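Local coordinates for polyketide synthase PksL (Bacillus subtilis, PDB 5E1V), which probably dehydrates beta-hydroxyacyl intermediates during bacillaene assembly, as a dehydratase domain of a trans-acyltransferase polyketide synthase, at residues 30-43 with 185-197. Numbering follows the deposited sequence.
Sequences PGLAYIDIIYQIFR and GFMFHPTLIDGSG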
loop_
_atom_site.group_PDB
_atom_site.type_symbol
_atom_site.label_atom_id
_atom_site.label_comp_id
_atom_site.label_asym_id
_atom_site.label_seq_id
_atom_site.Cartn_x
_atom_site.Cartn_y
_atom_site.Cartn_z
ATOM N N PRO A 30 6.584 1.453 4.233
ATOM C CA PRO A 30 5.121 1.469 4.323
ATOM C C PRO A 30 4.574 0.069 4.149
ATOM O O PRO A 30 5.002 -0.722 3.305
ATOM C CB PRO A 30 4.660 2.438 3.200
ATOM C CG PRO A 30 5.877 3.173 2.790
ATOM C CD PRO A 30 7.058 2.286 3.119
ATOM N N GLY A 31 3.657 -0.276 5.029
ATOM C CA GLY A 31 3.067 -1.581 4.970
ATOM C C GLY A 31 2.401 -1.820 3.625
ATOM O O GLY A 31 2.281 -2.923 3.238
ATOM N N LEU A 32 1.922 -0.783 2.958
ATOM C CA LEU A 32 1.210 -0.925 1.651
ATOM C C LEU A 32 2.194 -1.250 0.478
ATOM O O LEU A 32 1.775 -1.621 -0.588
ATOM C CB LEU A 32 0.390 0.300 1.327
ATOM C CG LEU A 32 -0.883 0.401 2.214
ATOM C CD1 LEU A 32 -1.476 1.775 2.020
ATOM C CD2 LEU A 32 -1.870 -0.667 1.777
ATOM N N ALA A 33 3.488 -1.188 0.783
ATOM C CA ALA A 33 4.535 -1.560 -0.148
ATOM C C ALA A 33 4.654 -3.036 -0.320
ATOM O O ALA A 33 5.254 -3.511 -1.268
ATOM C CB ALA A 33 5.865 -0.948 0.297
ATOM N N TYR A 34 4.063 -3.826 0.594
ATOM C CA TYR A 34 4.111 -5.308 0.428
ATOM C C TYR A 34 3.399 -5.805 -0.827
ATOM O O TYR A 34 3.645 -6.962 -1.274
ATOM C CB TYR A 34 3.531 -5.991 1.706
ATOM C CG TYR A 34 4.457 -5.994 2.864
ATOM C CD1 TYR A 34 5.684 -6.548 2.765
ATOM C CD2 TYR A 34 4.091 -5.424 4.071
ATOM C CE1 TYR A 34 6.560 -6.620 3.882
ATOM C CE2 TYR A 34 4.908 -5.462 5.188
ATOM C CZ TYR A 34 6.116 -6.101 5.130
ATOM O OH TYR A 34 6.958 -6.112 6.199
ATOM N N ILE A 35 2.386 -5.090 -1.294
ATOM C CA ILE A 35 1.662 -5.498 -2.536
ATOM C C ILE A 35 2.631 -5.589 -3.746
ATOM O O ILE A 35 2.740 -6.627 -4.424
ATOM C CB ILE A 35 0.499 -4.553 -2.840
ATOM C CG1 ILE A 35 -0.515 -4.649 -1.662
ATOM C CG2 ILE A 35 -0.132 -4.939 -4.136
ATOM C CD1 ILE A 35 -1.500 -3.540 -1.624
ATOM N N ASP A 36 3.394 -4.485 -3.917
ATOM C CA ASP A 36 4.431 -4.464 -4.961
ATOM C C ASP A 36 5.473 -5.543 -4.760
ATOM O O ASP A 36 5.737 -6.312 -5.717
ATOM C CB ASP A 36 5.030 -3.097 -5.176
ATOM C CG ASP A 36 5.851 -3.070 -6.449
ATOM O OD1 ASP A 36 5.224 -3.020 -7.527
ATOM O OD2 ASP A 36 7.078 -3.204 -6.310
ATOM N N ILE A 37 6.019 -5.658 -3.539
ATOM C CA ILE A 37 6.982 -6.669 -3.194
ATOM C C ILE A 37 6.507 -8.079 -3.663
ATOM O O ILE A 37 7.209 -8.773 -4.439
ATOM C CB ILE A 37 7.381 -6.601 -1.716
ATOM C CG1 ILE A 37 8.259 -5.373 -1.449
ATOM C CG2 ILE A 37 8.033 -7.898 -1.278
ATOM C CD1 ILE A 37 8.245 -4.907 -0.040
ATOM N N ILE A 38 5.309 -8.453 -3.236
ATOM C CA ILE A 38 4.833 -9.782 -3.484
ATOM C C ILE A 38 4.551 -10.056 -4.979
ATOM O O ILE A 38 5.022 -11.056 -5.499
ATOM C CB ILE A 38 3.605 -10.111 -2.628
ATOM C CG1 ILE A 38 3.996 -10.093 -1.166
ATOM C CG2 ILE A 38 3.140 -11.560 -2.942
ATOM C CD1 ILE A 38 2.774 -10.047 -0.274
ATOM N N TYR A 39 3.937 -9.093 -5.690
ATOM C CA TYR A 39 3.575 -9.292 -7.089
ATOM C C TYR A 39 4.857 -9.316 -7.935
ATOM O O TYR A 39 4.890 -10.063 -8.953
ATOM C CB TYR A 39 2.604 -8.215 -7.580
ATOM C CG TYR A 39 1.137 -8.528 -7.313
ATOM C CD1 TYR A 39 0.501 -8.156 -6.148
ATOM C CD2 TYR A 39 0.399 -9.294 -8.221
ATOM C CE1 TYR A 39 -0.801 -8.546 -5.880
ATOM C CE2 TYR A 39 -0.904 -9.604 -7.962
ATOM C CZ TYR A 39 -1.493 -9.218 -6.771
ATOM O OH TYR A 39 -2.826 -9.526 -6.536
ATOM N N GLN A 40 5.895 -8.554 -7.520
ATOM C CA GLN A 40 7.225 -8.656 -8.237
ATOM C C GLN A 40 7.784 -10.057 -8.239
ATOM O O GLN A 40 8.348 -10.476 -9.242
ATOM C CB GLN A 40 8.281 -7.698 -7.693
ATOM C CG GLN A 40 7.869 -6.271 -7.886
ATOM C CD GLN A 40 8.435 -5.556 -9.081
ATOM O OE1 GLN A 40 9.112 -6.143 -9.941
ATOM N NE2 GLN A 40 8.296 -4.221 -9.048
ATOM N N ILE A 41 7.728 -10.722 -7.083
ATOM C CA ILE A 41 8.213 -12.034 -6.888
ATOM C C ILE A 41 7.494 -13.040 -7.843
ATOM O O ILE A 41 8.120 -13.852 -8.536
ATOM C CB ILE A 41 8.056 -12.452 -5.423
ATOM C CG1 ILE A 41 9.078 -11.661 -4.575
ATOM C CG2 ILE A 41 8.364 -13.928 -5.242
ATOM C CD1 ILE A 41 8.707 -11.677 -3.148
ATOM N N PHE A 42 6.186 -12.997 -7.849
ATOM C CA PHE A 42 5.444 -13.944 -8.733
ATOM C C PHE A 42 5.644 -13.644 -10.188
ATOM O O PHE A 42 5.692 -14.581 -11.039
ATOM C CB PHE A 42 3.999 -13.838 -8.352
ATOM C CG PHE A 42 3.679 -14.694 -7.127
ATOM C CD1 PHE A 42 3.346 -16.021 -7.260
ATOM C CD2 PHE A 42 3.826 -14.173 -5.842
ATOM C CE1 PHE A 42 3.031 -16.748 -6.122
ATOM C CE2 PHE A 42 3.623 -14.928 -4.714
ATOM C CZ PHE A 42 3.218 -16.216 -4.867
ATOM N N ARG A 43 5.759 -12.350 -10.523
ATOM C CA ARG A 43 6.049 -11.956 -11.912
ATOM C C ARG A 43 7.381 -12.577 -12.380
ATOM O O ARG A 43 7.506 -13.001 -13.576
ATOM C CB ARG A 43 6.097 -10.449 -12.092
ATOM C CG ARG A 43 6.362 -10.094 -13.556
ATOM C CD ARG A 43 6.068 -8.625 -13.864
ATOM N NE ARG A 43 7.035 -7.758 -13.168
ATOM C CZ ARG A 43 7.139 -6.442 -13.411
ATOM N NH1 ARG A 43 6.376 -5.919 -14.346
ATOM N NH2 ARG A 43 8.005 -5.711 -12.746
ATOM N N GLY A 185 9.542 0.135 -13.637
ATOM C CA GLY A 185 9.843 -1.169 -13.066
ATOM C C GLY A 185 8.877 -1.638 -11.981
ATOM O O GLY A 185 8.886 -2.807 -11.588
ATOM N N PHE A 186 8.008 -0.778 -11.551
ATOM C CA PHE A 186 7.019 -1.149 -10.531
ATOM C C PHE A 186 5.730 -1.793 -11.073
ATOM O O PHE A 186 5.355 -1.629 -12.265
ATOM C CB PHE A 186 6.691 0.155 -9.750
ATOM C CG PHE A 186 7.787 0.559 -8.905
ATOM C CD1 PHE A 186 8.750 1.410 -9.393
ATOM C CD2 PHE A 186 7.913 0.074 -7.586
ATOM C CE1 PHE A 186 9.874 1.736 -8.639
ATOM C CE2 PHE A 186 8.986 0.394 -6.813
ATOM C CZ PHE A 186 9.988 1.253 -7.335
ATOM N N MET A 187 5.028 -2.509 -10.185
ATOM C CA MET A 187 3.775 -3.145 -10.582
ATOM C C MET A 187 2.600 -2.417 -9.893
ATOM O O MET A 187 1.601 -2.088 -10.506
ATOM C CB MET A 187 3.783 -4.589 -10.236
ATOM C CG MET A 187 4.759 -5.400 -11.037
ATOM S SD MET A 187 4.642 -7.157 -10.722
ATOM C CE MET A 187 3.071 -7.471 -11.426
ATOM N N PHE A 188 2.724 -2.220 -8.577
ATOM C CA PHE A 188 1.747 -1.468 -7.819
ATOM C C PHE A 188 2.505 -0.465 -6.972
ATOM O O PHE A 188 2.895 -0.756 -5.801
ATOM C CB PHE A 188 0.864 -2.496 -7.036
ATOM C CG PHE A 188 0.186 -3.411 -7.969
ATOM C CD1 PHE A 188 -0.912 -2.924 -8.672
ATOM C CD2 PHE A 188 0.588 -4.748 -8.170
ATOM C CE1 PHE A 188 -1.538 -3.718 -9.641
ATOM C CE2 PHE A 188 -0.034 -5.513 -9.144
ATOM C CZ PHE A 188 -1.102 -4.971 -9.894
ATOM N N HIS A 189 2.762 0.717 -7.599
ATOM C CA HIS A 189 3.712 1.595 -7.024
ATOM C C HIS A 189 3.378 1.940 -5.595
ATOM O O HIS A 189 2.347 2.557 -5.336
ATOM C CB HIS A 189 3.831 2.910 -7.825
ATOM C CG HIS A 189 5.160 3.569 -7.647
ATOM N ND1 HIS A 189 5.474 4.283 -6.534
ATOM C CD2 HIS A 189 6.206 3.707 -8.494
ATOM C CE1 HIS A 189 6.682 4.761 -6.641
ATOM N NE2 HIS A 189 7.166 4.395 -7.816
ATOM N N PRO A 190 4.281 1.615 -4.626
ATOM C CA PRO A 190 4.000 2.059 -3.217
ATOM C C PRO A 190 3.607 3.488 -2.926
ATOM O O PRO A 190 2.800 3.688 -2.130
ATOM C CB PRO A 190 5.234 1.681 -2.489
ATOM C CG PRO A 190 5.729 0.438 -3.280
ATOM C CD PRO A 190 5.569 0.887 -4.664
ATOM N N THR A 191 4.084 4.472 -3.652
ATOM C CA THR A 191 3.583 5.834 -3.504
ATOM C C THR A 191 2.139 6.056 -3.913
ATOM O O THR A 191 1.342 6.765 -3.263
ATOM C CB THR A 191 4.547 6.745 -4.338
ATOM O OG1 THR A 191 5.874 6.627 -3.753
ATOM C CG2 THR A 191 4.174 8.106 -4.210
ATOM N N LEU A 192 1.743 5.412 -4.990
ATOM C CA LEU A 192 0.343 5.452 -5.392
ATOM C C LEU A 192 -0.517 4.745 -4.365
ATOM O O LEU A 192 -1.554 5.246 -4.004
ATOM C CB LEU A 192 0.229 4.825 -6.744
ATOM C CG LEU A 192 0.851 5.528 -7.971
ATOM C CD1 LEU A 192 0.538 4.764 -9.195
ATOM C CD2 LEU A 192 0.313 6.950 -8.068
ATOM N N ILE A 193 -0.099 3.553 -3.896
ATOM C CA ILE A 193 -0.936 2.793 -2.979
ATOM C C ILE A 193 -0.914 3.516 -1.599
ATOM O O ILE A 193 -1.958 3.783 -1.037
ATOM C CB ILE A 193 -0.518 1.322 -2.780
ATOM C CG1 ILE A 193 -0.228 0.578 -4.116
ATOM C CG2 ILE A 193 -1.645 0.626 -1.989
ATOM C CD1 ILE A 193 -1.282 0.654 -5.158
ATOM N N ASP A 194 0.258 3.884 -1.090
ATOM C CA ASP A 194 0.293 4.589 0.170
ATOM C C ASP A 194 -0.537 5.904 0.120
ATOM O O ASP A 194 -1.287 6.245 1.053
ATOM C CB ASP A 194 1.733 4.768 0.691
ATOM C CG ASP A 194 1.771 5.404 2.028
ATOM O OD1 ASP A 194 1.468 4.705 3.058
ATOM O OD2 ASP A 194 2.022 6.638 2.035
ATOM N N GLY A 195 -0.353 6.659 -0.955
ATOM C CA GLY A 195 -1.101 7.922 -1.157
ATOM C C GLY A 195 -2.610 7.698 -1.108
ATOM O O GLY A 195 -3.369 8.549 -0.626
ATOM N N SER A 196 -3.049 6.549 -1.609
ATOM C CA SER A 196 -4.442 6.183 -1.580
ATOM C C SER A 196 -4.951 5.930 -0.141
ATOM O O SER A 196 -6.102 6.341 0.167
ATOM C CB SER A 196 -4.712 4.972 -2.463
ATOM O OG SER A 196 -4.478 5.214 -3.875
ATOM N N GLY A 197 -4.090 5.274 0.692
ATOM C CA GLY A 197 -4.237 5.101 2.149
ATOM C C GLY A 197 -4.322 6.440 2.860
ATOM O O GLY A 197 -5.161 6.631 3.737
HETATM O O HOH W 1 2.869 -1.688 -3.115
HETATM O O HOH W 2 1.490 1.913 4.050
#
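With CG anti to the backbone N (chi1 -167°), D36 carries its carboxylate across to the backbone of M187 and F188. OD1 grips both amides: M187 N at 2.7 Å, nearly along the C-O axis, and F188 N at 2.8 Å, on the anti lone pair. OD2 accepts from Q40 NE2 on its syn side, and the same amide nitrogen donates to G185 O at 3.0 Å. Replacing D36 by an alanine would probably leave the M187 and F188 amides without their shared acceptor and Q40 NE2 without one of its two. R43, bent at chi3 (67°), lays its guanidinium face over M187 CG, with CZ 3.5 Å from that carbon; the unbranched M187 chain runs past R43 in the opposite direction, SD also touching Y39 CB. The edge of F188 meets the Y39 ring face in a T-shaped stack, planes 67° apart. Small A33 lets P190, first residue of its helix, come close, A33 CB lying 3.8 Å from P190 CG, while branched I193 packs CG2 against L32 CB. A water joins L32 O, D36 N and F188 O. The contact thus docks the helix of one hot dog unit against the loop and helix of the other, as in the double hot dog fold of polyketide synthase dehydratases.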